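Side-chain contacts in uncharacterized protein aq_328 (Aquifex aeolicus, PDB 1R4V), which is of unknown function but adopts a mainly helical histone fold of an ancestral kind, the family being loosely associated with protein heterodimerization: residues D46-L51 with E158-V163; R72-D77 with L81-I86; A143-K148 with Q165-V170. All blocks are in the same frame, centred on the assembly; numbering follows the deposited sequence.

Interactions 1 and 3 share helix 157-168, their centres 11 Å apart, and meet directly where Val163 packs on Val145. Helix 46-62 supplies the other side of interaction 1 and helix 131-149 that of interaction 3. Along the chain these two contacts interleave. Interaction 2 sits inside the loop closed by interaction 1, between helix 67-73 and the turn after strand 78-79, and closes before interaction 3 opens. Its centre is about 32 Å from that of interaction 1, on the opposite side of the chain's centre. At one end of the protein the last helix thus packs on its predecessor and on a helix from early in the chain; at the other, a local turn is fixed.

Interaction 1 (D46-L51 with E158-V163); sequences DETIEL and EAMEFV. With ZN (zinc ion), chain B; ZN (zinc ion), chain E.
Thr48 and Leu51, one helical turn apart on helix 46-62, both meet the base of the Met160 side chain, a selenomethionine on helix 157-168, the threonine at CG and the leucine at CB. The tight part is the threonine: its methyl CG2 lies 3.6 Å from Met160 CG, the two side chains crossing at about a right angle. With OG1 placed between the backbone N and the carbonyl carbon (chi1 53°), the hydroxyl turns back to hydrogen-bond with Thr45 N, just ahead of the helix, and the methyl is left to do the packing. Leu51 CD1 then touches Met160 CB at 3.9 Å.

On the solvent side the contact is looser: Glu47 OE2 stays 6.6 Å from Glu161 OE2, like charges without contact, with Arg157 beside both residues. Glu158 and Glu161, about one turn apart, bind a zinc ion there, through Glu158 OE2 at 2.0 Å and Glu161 OE1 at 2.1 Å. A different zinc ion lies beyond the far end of segment 46-51, bound by Asp46 OD2 together with Glu21, while Arg25 pairs with Asp46 OD1.

Behind the first segment, Ile49 packs on Phe29 and Leu32 of helix 29-40; Met160 also reaches Ile146 of helix 131-149, on which Val163 packs as well.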
loop_
_atom_site.group_PDB
_atom_site.type_symbol
_atom_site.label_atom_id
_atom_site.label_comp_id
_atom_site.label_asym_id
_atom_site.label_seq_id
_atom_site.Cartn_x
_atom_site.Cartn_y
_atom_site.Cartn_z
ATOM N N ASP A 46 13.416 8.322 -6.574
ATOM C CA ASP A 46 12.834 7.327 -7.466
ATOM C C ASP A 46 13.189 5.913 -6.986
ATOM O O ASP A 46 12.312 5.061 -6.960
ATOM C CB ASP A 46 13.271 7.504 -8.923
ATOM C CG ASP A 46 12.663 8.733 -9.602
ATOM O OD1 ASP A 46 11.571 9.185 -9.212
ATOM O OD2 ASP A 46 13.200 9.336 -10.563
ATOM N N GLU A 47 14.452 5.676 -6.619
ATOM C CA GLU A 47 14.921 4.386 -6.116
ATOM C C GLU A 47 14.155 3.909 -4.882
ATOM O O GLU A 47 13.754 2.728 -4.822
ATOM C CB GLU A 47 16.405 4.436 -5.751
ATOM C CG GLU A 47 16.910 3.070 -5.284
ATOM C CD GLU A 47 18.395 3.012 -4.991
ATOM O OE1 GLU A 47 18.995 4.006 -4.503
ATOM O OE2 GLU A 47 18.951 1.929 -5.262
ATOM N N THR A 48 13.966 4.794 -3.895
ATOM C CA THR A 48 13.265 4.387 -2.681
ATOM C C THR A 48 11.742 4.340 -2.851
ATOM O O THR A 48 11.082 3.588 -2.130
ATOM C CB THR A 48 13.660 5.211 -1.429
ATOM O OG1 THR A 48 13.531 6.631 -1.644
ATOM C CG2 THR A 48 15.129 4.926 -1.065
ATOM N N ILE A 49 11.180 5.136 -3.761
ATOM C CA ILE A 49 9.767 4.998 -4.124
ATOM C C ILE A 49 9.510 3.627 -4.727
ATOM O O ILE A 49 8.510 2.999 -4.383
ATOM C CB ILE A 49 9.282 6.096 -5.088
ATOM C CG1 ILE A 49 9.237 7.443 -4.383
ATOM C CG2 ILE A 49 7.889 5.760 -5.682
ATOM C CD1 ILE A 49 9.219 8.650 -5.336
ATOM N N GLU A 50 10.382 3.151 -5.612
ATOM C CA GLU A 50 10.220 1.818 -6.178
ATOM C C GLU A 50 10.221 0.723 -5.099
ATOM O O GLU A 50 9.409 -0.214 -5.145
ATOM C CB GLU A 50 11.321 1.519 -7.201
ATOM C CG GLU A 50 11.164 2.289 -8.493
ATOM C CD GLU A 50 10.028 1.770 -9.361
ATOM O OE1 GLU A 50 9.692 0.563 -9.306
ATOM O OE2 GLU A 50 9.475 2.585 -10.126
ATOM N N LEU A 51 11.147 0.838 -4.148
ATOM C CA LEU A 51 11.226 -0.124 -3.054
ATOM C C LEU A 51 9.970 -0.075 -2.192
ATOM O O LEU A 51 9.431 -1.125 -1.817
ATOM C CB LEU A 51 12.498 0.117 -2.220
ATOM C CG LEU A 51 13.813 -0.235 -2.938
ATOM C CD1 LEU A 51 15.009 0.280 -2.151
ATOM C CD2 LEU A 51 13.954 -1.720 -3.114
ATOM N N GLU A 158 19.275 0.415 1.719
ATOM C CA GLU A 158 19.290 -0.574 2.794
ATOM C C GLU A 158 18.241 -0.300 3.893
ATOM O O GLU A 158 17.640 -1.248 4.395
ATOM C CB GLU A 158 20.707 -0.758 3.364
ATOM C CG GLU A 158 21.691 -1.348 2.330
ATOM C CD GLU A 158 21.309 -2.735 1.822
ATOM O OE1 GLU A 158 20.704 -3.497 2.594
ATOM O OE2 GLU A 158 21.558 -3.122 0.661
ATOM N N ALA A 159 18.003 0.959 4.246
ATOM C CA ALA A 159 16.961 1.315 5.224
ATOM C C ALA A 159 15.599 0.851 4.721
ATOM O O ALA A 159 14.830 0.236 5.453
ATOM C CB ALA A 159 16.941 2.817 5.506
HETATM N N MSE A 160 15.313 1.114 3.452
HETATM C CA MSE A 160 14.045 0.723 2.852
HETATM C C MSE A 160 13.886 -0.784 2.722
HETATM O O MSE A 160 12.786 -1.315 2.916
HETATM C CB MSE A 160 13.936 1.330 1.459
HETATM C CG MSE A 160 13.787 2.846 1.527
HETATM SE SE MSE A 160 12.166 3.393 2.599
HETATM C CE MSE A 160 10.912 2.300 1.931
ATOM N N GLU A 161 14.976 -1.463 2.360
ATOM C CA GLU A 161 14.987 -2.922 2.346
ATOM C C GLU A 161 14.668 -3.495 3.714
ATOM O O GLU A 161 13.938 -4.487 3.822
ATOM C CB GLU A 161 16.322 -3.460 1.827
ATOM C CG GLU A 161 16.544 -3.189 0.346
ATOM C CD GLU A 161 17.919 -3.652 -0.122
ATOM O OE1 GLU A 161 18.377 -4.695 0.313
ATOM O OE2 GLU A 161 18.575 -2.963 -0.919
ATOM N N PHE A 162 15.182 -2.877 4.767
ATOM C CA PHE A 162 14.822 -3.271 6.130
ATOM C C PHE A 162 13.348 -3.013 6.485
ATOM O O PHE A 162 12.714 -3.843 7.116
ATOM C CB PHE A 162 15.732 -2.541 7.111
ATOM C CG PHE A 162 15.416 -2.812 8.564
ATOM C CD1 PHE A 162 15.562 -4.083 9.099
ATOM C CD2 PHE A 162 14.999 -1.784 9.406
ATOM C CE1 PHE A 162 15.291 -4.329 10.439
ATOM C CE2 PHE A 162 14.727 -2.022 10.754
ATOM C CZ PHE A 162 14.880 -3.305 11.267
ATOM N N VAL A 163 12.791 -1.875 6.084
ATOM C CA VAL A 163 11.360 -1.591 6.268
ATOM C C VAL A 163 10.500 -2.678 5.609
ATOM O O VAL A 163 9.601 -3.210 6.247
ATOM C CB VAL A 163 10.980 -0.163 5.766
ATOM C CG1 VAL A 163 9.476 0.065 5.651
ATOM C CG2 VAL A 163 11.576 0.906 6.680
HETATM ZN ZN ZN B . 20.471 -4.725 0.081
HETATM ZN ZN ZN E . 12.876 10.987 -11.617
#

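Interaction 2 (R72-D77 with L81-I86)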
loop_
_atom_site.group_PDB
_atom_site.type_symbol
_atom_site.label_atom_id
_atom_site.label_comp_id
_atom_site.label_asym_id
_atom_site.label_seq_id
_atom_site.Cartn_x
_atom_site.Cartn_y
_atom_site.Cartn_z
ATOM N N ARG A 72 -15.670 -18.757 0.236
ATOM C CA ARG A 72 -16.416 -20.010 0.068
ATOM C C ARG A 72 -17.307 -20.323 1.248
ATOM O O ARG A 72 -18.431 -20.792 1.051
ATOM C CB ARG A 72 -15.501 -21.200 -0.186
ATOM C CG ARG A 72 -14.797 -21.117 -1.516
ATOM C CD ARG A 72 -14.133 -22.405 -1.945
ATOM N NE ARG A 72 -13.131 -22.883 -0.988
ATOM C CZ ARG A 72 -11.836 -22.537 -0.970
ATOM N NH1 ARG A 72 -11.036 -23.049 -0.036
ATOM N NH2 ARG A 72 -11.327 -21.692 -1.868
ATOM N N TRP A 73 -16.842 -20.077 2.474
ATOM C CA TRP A 73 -17.662 -20.358 3.657
ATOM C C TRP A 73 -18.890 -19.473 3.715
ATOM O O TRP A 73 -19.882 -19.838 4.368
ATOM C CB TRP A 73 -16.910 -20.194 4.977
ATOM C CG TRP A 73 -16.002 -21.332 5.278
ATOM C CD1 TRP A 73 -16.148 -22.652 4.936
ATOM C CD2 TRP A 73 -14.801 -21.254 6.036
ATOM N NE1 TRP A 73 -15.091 -23.388 5.418
ATOM C CE2 TRP A 73 -14.250 -22.556 6.100
ATOM C CE3 TRP A 73 -14.130 -20.213 6.675
ATOM C CZ2 TRP A 73 -13.054 -22.836 6.769
ATOM C CZ3 TRP A 73 -12.944 -20.497 7.351
ATOM C CH2 TRP A 73 -12.428 -21.786 7.389
ATOM N N ASN A 74 -18.800 -18.314 3.057
ATOM C CA ASN A 74 -19.910 -17.380 2.904
ATOM C C ASN A 74 -20.809 -17.623 1.692
ATOM O O ASN A 74 -21.761 -16.861 1.468
ATOM C CB ASN A 74 -19.390 -15.936 2.938
ATOM C CG ASN A 74 -19.104 -15.480 4.366
ATOM O OD1 ASN A 74 -20.026 -15.094 5.077
ATOM N ND2 ASN A 74 -17.842 -15.565 4.802
ATOM N N GLY A 75 -20.523 -18.664 0.907
ATOM C CA GLY A 75 -21.360 -19.057 -0.209
ATOM C C GLY A 75 -21.084 -18.252 -1.454
ATOM O O GLY A 75 -21.817 -18.341 -2.433
ATOM N N ARG A 76 -20.049 -17.477 -1.416
ATOM C CA ARG A 76 -19.675 -16.535 -2.482
ATOM C C ARG A 76 -18.810 -17.233 -3.523
ATOM O O ARG A 76 -17.884 -17.981 -3.178
ATOM C CB ARG A 76 -18.880 -15.380 -1.904
ATOM C CG ARG A 76 -19.741 -14.331 -1.229
ATOM C CD ARG A 76 -19.003 -13.012 -1.063
ATOM N NE ARG A 76 -18.186 -12.965 0.153
ATOM C CZ ARG A 76 -18.689 -12.735 1.362
ATOM N NH1 ARG A 76 -20.003 -12.534 1.525
ATOM N NH2 ARG A 76 -17.957 -12.679 2.479
ATOM N N ASP A 77 -18.840 -16.651 -4.722
ATOM C CA ASP A 77 -17.953 -17.053 -5.791
ATOM C C ASP A 77 -16.992 -15.923 -6.196
ATOM O O ASP A 77 -16.433 -15.938 -7.279
ATOM C CB ASP A 77 -18.795 -17.540 -6.967
ATOM C CG ASP A 77 -18.021 -18.461 -7.902
ATOM O OD1 ASP A 77 -16.883 -18.863 -7.546
ATOM O OD2 ASP A 77 -18.469 -18.837 -9.015
ATOM N N LEU A 81 -14.527 -7.561 0.486
ATOM C CA LEU A 81 -13.700 -6.885 1.486
ATOM C C LEU A 81 -13.676 -7.641 2.818
ATOM O O LEU A 81 -12.598 -7.763 3.418
ATOM C CB LEU A 81 -14.178 -5.446 1.709
ATOM C CG LEU A 81 -13.406 -4.594 2.722
ATOM C CD1 LEU A 81 -11.991 -4.422 2.243
ATOM C CD2 LEU A 81 -14.050 -3.226 2.915
ATOM N N ALA A 82 -14.847 -8.133 3.241
ATOM C CA ALA A 82 -15.022 -8.908 4.489
ATOM C C ALA A 82 -14.176 -10.173 4.549
ATOM O O ALA A 82 -13.941 -10.699 5.640
ATOM C CB ALA A 82 -16.460 -9.324 4.639
ATOM N N ASP A 83 -13.758 -10.673 3.384
ATOM C CA ASP A 83 -12.946 -11.886 3.262
ATOM C C ASP A 83 -11.444 -11.633 3.375
ATOM O O ASP A 83 -10.686 -12.569 3.451
ATOM C CB ASP A 83 -13.187 -12.550 1.904
ATOM C CG ASP A 83 -14.645 -12.928 1.678
ATOM O OD1 ASP A 83 -15.314 -13.349 2.666
ATOM O OD2 ASP A 83 -15.198 -12.849 0.552
ATOM N N LEU A 84 -10.993 -10.390 3.315
ATOM C CA LEU A 84 -9.561 -10.095 3.347
ATOM C C LEU A 84 -8.977 -10.209 4.747
ATOM O O LEU A 84 -9.696 -10.156 5.755
ATOM C CB LEU A 84 -9.252 -8.720 2.787
ATOM C CG LEU A 84 -9.592 -8.477 1.318
ATOM C CD1 LEU A 84 -9.005 -7.146 0.883
ATOM C CD2 LEU A 84 -9.094 -9.578 0.397
ATOM N N ASN A 85 -7.653 -10.375 4.782
ATOM C CA ASN A 85 -6.893 -10.522 6.005
ATOM C C ASN A 85 -6.505 -9.146 6.585
ATOM O O ASN A 85 -5.411 -9.017 7.111
ATOM C CB ASN A 85 -5.665 -11.397 5.701
ATOM C CG ASN A 85 -5.182 -12.195 6.890
ATOM O OD1 ASN A 85 -5.958 -12.904 7.518
ATOM N ND2 ASN A 85 -3.889 -12.095 7.193
ATOM N N ILE A 86 -7.371 -8.123 6.538
ATOM C CA ILE A 86 -7.069 -6.814 7.093
ATOM C C ILE A 86 -7.281 -6.818 8.625
ATOM O O ILE A 86 -8.344 -7.227 9.079
ATOM C CB ILE A 86 -7.937 -5.725 6.411
ATOM C CG1 ILE A 86 -7.599 -5.648 4.914
ATOM C CG2 ILE A 86 -7.767 -4.358 7.062
ATOM C CD1 ILE A 86 -8.549 -4.792 4.098
#
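A side-on salt bridge between Arg76 and Asp83 ties the Schellman turn that ends helix 67-73 to the short 3-10 turn following strand 78-79. Arg76 grips the carboxylate with two nitrogens, one for each oxygen. NE donates to Asp83 OD2 at 3.0 Å, meeting its syn lone pair, and NH2 donates to Asp83 OD1 at 2.7 Å with an N-H...O angle of 166°. Both oxygens lie close to the guanidinium plane, but the two flat groups are twisted by 31°, and NH2 approaches OD1 from well out of the carboxylate plane. The arginine chain bends at chi3 (-85°), which turns its NE edge toward the aspartate.

Gly75, with positive phi, reverses the backbone where the helix stops, and its N bonds back to Arg72 O at 3.0 Å. The reversal brings Asn74 CB over one face of the Arg76 guanidinium, 3.4 Å above the plane and offset toward the rim. Asn74 ND2 is 4.0 Å from Asp83 OD1 and instead hydrogen-bonds to Arg70 O, in the preceding turn. Strand 78-79, inside this loop, runs parallel to strand 122-123, consistent with the loop-to-loop parallel pairing seen between the two halves of a histone-fold pair.

Asp83 is buried, and its OD2 takes a further hydrogen bond from Ala80 N, while its backbone O is held by Arg70 NH1. With an alanine here in place of Arg76, the buried carboxylate of Asp83 would probably lose its countercharge and two of its bonds, and be freer to turn. Ala82 CB lies loosely beside the guanidinium, 4.3 Å from Arg76 NH2 and oblique to its plane. Beyond Asp83, Leu84 turns to Ala67 and Phe64, and shares Leu127 of helix 125-128 with Leu81.

Interaction 3 (A143-K148 with Q165-V170)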
loop_
_atom_site.group_PDB
_atom_site.type_symbol
_atom_site.label_atom_id
_atom_site.label_comp_id
_atom_site.label_asym_id
_atom_site.label_seq_id
_atom_site.Cartn_x
_atom_site.Cartn_y
_atom_site.Cartn_z
ATOM N N ALA A 143 4.840 4.679 5.812
ATOM C CA ALA A 143 5.443 5.937 6.274
ATOM C C ALA A 143 5.711 5.889 7.789
ATOM O O ALA A 143 6.742 6.359 8.255
ATOM C CB ALA A 143 4.543 7.123 5.908
ATOM N N ASP A 144 4.783 5.314 8.542
ATOM C CA ASP A 144 4.866 5.180 9.988
ATOM C C ASP A 144 6.078 4.306 10.326
ATOM O O ASP A 144 6.879 4.651 11.180
ATOM C CB ASP A 144 3.574 4.589 10.561
ATOM C CG ASP A 144 3.557 4.555 12.104
ATOM O OD1 ASP A 144 3.908 5.565 12.757
ATOM O OD2 ASP A 144 3.189 3.551 12.761
ATOM N N VAL A 145 6.232 3.189 9.626
ATOM C CA VAL A 145 7.324 2.268 9.862
ATOM C C VAL A 145 8.647 2.925 9.454
ATOM O O VAL A 145 9.623 2.778 10.185
ATOM C CB VAL A 145 7.091 0.930 9.132
ATOM C CG1 VAL A 145 8.303 -0.004 9.321
ATOM C CG2 VAL A 145 5.797 0.285 9.675
ATOM N N ILE A 146 8.693 3.652 8.336
ATOM C CA ILE A 146 9.942 4.327 7.922
ATOM C C ILE A 146 10.461 5.248 9.025
ATOM O O ILE A 146 11.635 5.226 9.385
ATOM C CB ILE A 146 9.722 5.133 6.618
ATOM C CG1 ILE A 146 9.552 4.176 5.422
ATOM C CG2 ILE A 146 10.838 6.138 6.364
ATOM C CD1 ILE A 146 8.886 4.788 4.245
ATOM N N LYS A 147 9.568 6.076 9.549
ATOM C CA LYS A 147 9.896 7.004 10.623
ATOM C C LYS A 147 10.300 6.344 11.924
ATOM O O LYS A 147 11.181 6.859 12.618
ATOM C CB LYS A 147 8.728 7.951 10.857
ATOM C CG LYS A 147 8.670 8.969 9.723
ATOM C CD LYS A 147 7.809 10.177 10.062
ATOM C CE LYS A 147 6.348 9.883 9.838
ATOM N NZ LYS A 147 5.624 11.177 9.767
ATOM N N LYS A 148 9.680 5.219 12.251
ATOM C CA LYS A 148 10.023 4.482 13.467
ATOM C C LYS A 148 11.189 3.502 13.334
ATOM O O LYS A 148 11.730 3.061 14.346
ATOM C CB LYS A 148 8.784 3.746 13.960
ATOM C CG LYS A 148 7.856 4.706 14.656
ATOM C CD LYS A 148 6.447 4.238 14.723
ATOM C CE LYS A 148 5.644 5.320 15.436
ATOM N NZ LYS A 148 4.236 4.949 15.480
ATOM N N GLN A 165 11.263 -5.791 4.984
ATOM C CA GLN A 165 11.437 -6.985 5.803
ATOM C C GLN A 165 10.561 -6.984 7.040
ATOM O O GLN A 165 9.898 -7.979 7.346
ATOM C CB GLN A 165 12.885 -7.125 6.249
ATOM C CG GLN A 165 13.815 -7.577 5.150
ATOM C CD GLN A 165 15.231 -7.906 5.642
ATOM O OE1 GLN A 165 15.574 -9.086 5.740
ATOM N NE2 GLN A 165 16.033 -6.887 5.977
ATOM N N ILE A 166 10.548 -5.886 7.785
ATOM C CA ILE A 166 9.764 -5.865 9.017
ATOM C C ILE A 166 8.278 -5.737 8.752
ATOM O O ILE A 166 7.488 -6.240 9.534
ATOM C CB ILE A 166 10.278 -4.864 10.073
ATOM C CG1 ILE A 166 10.141 -3.427 9.620
ATOM C CG2 ILE A 166 11.726 -5.197 10.442
ATOM C CD1 ILE A 166 10.667 -2.444 10.655
ATOM N N VAL A 167 7.896 -5.088 7.659
ATOM C CA VAL A 167 6.504 -5.034 7.251
ATOM C C VAL A 167 6.008 -6.431 6.899
ATOM O O VAL A 167 4.931 -6.831 7.330
ATOM C CB VAL A 167 6.306 -4.077 6.074
ATOM C CG1 VAL A 167 4.997 -4.324 5.352
ATOM C CG2 VAL A 167 6.393 -2.650 6.592
ATOM N N ASP A 168 6.787 -7.167 6.124
ATOM C CA ASP A 168 6.440 -8.540 5.747
ATOM C C ASP A 168 6.084 -9.412 6.971
ATOM O O ASP A 168 5.204 -10.261 6.863
ATOM C CB ASP A 168 7.557 -9.130 4.873
ATOM C CG ASP A 168 7.418 -10.629 4.656
ATOM O OD1 ASP A 168 6.553 -11.037 3.850
ATOM O OD2 ASP A 168 8.135 -11.453 5.262
ATOM N N LYS A 169 6.725 -9.195 8.115
ATOM C CA LYS A 169 6.464 -9.907 9.368
ATOM C C LYS A 169 5.234 -9.475 10.204
ATOM O O LYS A 169 4.964 -10.063 11.259
ATOM C CB LYS A 169 7.718 -9.850 10.237
ATOM C CG LYS A 169 8.923 -10.513 9.606
ATOM C CD LYS A 169 8.773 -12.025 9.683
ATOM C CE LYS A 169 9.864 -12.799 8.956
ATOM N NZ LYS A 169 9.728 -14.261 9.269
ATOM N N VAL A 170 4.478 -8.482 9.763
ATOM C CA VAL A 170 3.176 -8.163 10.365
ATOM C C VAL A 170 2.032 -8.399 9.385
ATOM O O VAL A 170 0.882 -8.152 9.728
ATOM C CB VAL A 170 3.104 -6.722 10.931
ATOM C CG1 VAL A 170 4.131 -6.571 12.057
ATOM C CG2 VAL A 170 3.293 -5.678 9.848
#
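Ile166 is the first residue of segment 165-170 to reach Val145 on helix 131-149. Its terminal methyl CD1 lies 3.6 Å from Val145 CG1, and its CG1 follows at 3.9 Å from the same valine methyl, the side chains sliding past each other in opposite directions. The isoleucine gets there by placing CG1 between the backbone N and the carbonyl carbon (chi1 66°), then running straight out through chi2, so that the ethyl arm rather than the CG2 branch meets the valine. Ile166 also touches Ala149, one turn further along the opposing helix.

Next comes Val167, whose CA is the nearest to that of Val145. Its CG2 approaches Val145 CG1 more loosely, at 4.3 Å, so a single valine methyl serves both residues. Val167 is buried, with Met141 and His142 of helix 131-149 also against it. The helices meeting here are the last two of the chain, joined by a short loop; a long helix followed by a shorter one packed against it is consistent with the closing part of a histone fold.

Asp168 turns to another partner, its OD1 forming a salt bridge with Lys62. At Lys169 the helix is giving out: the backbone N makes two bonds, both weak, to Gln165 O and Ile166 O. Val170 N bonds back to Val167 O at 3.0 Å, closing the final turn, and the Val170 side chain rests on Met141.

On the facing helix, one turn links Asp144 to Lys148. Lys148 NZ donates to the syn lone pair of Asp144 OD1 at 2.8 Å, with a weak second bond to Asp144 OD2 at 3.2 Å. This ion pair lies apart from the apolar touch made by Val145.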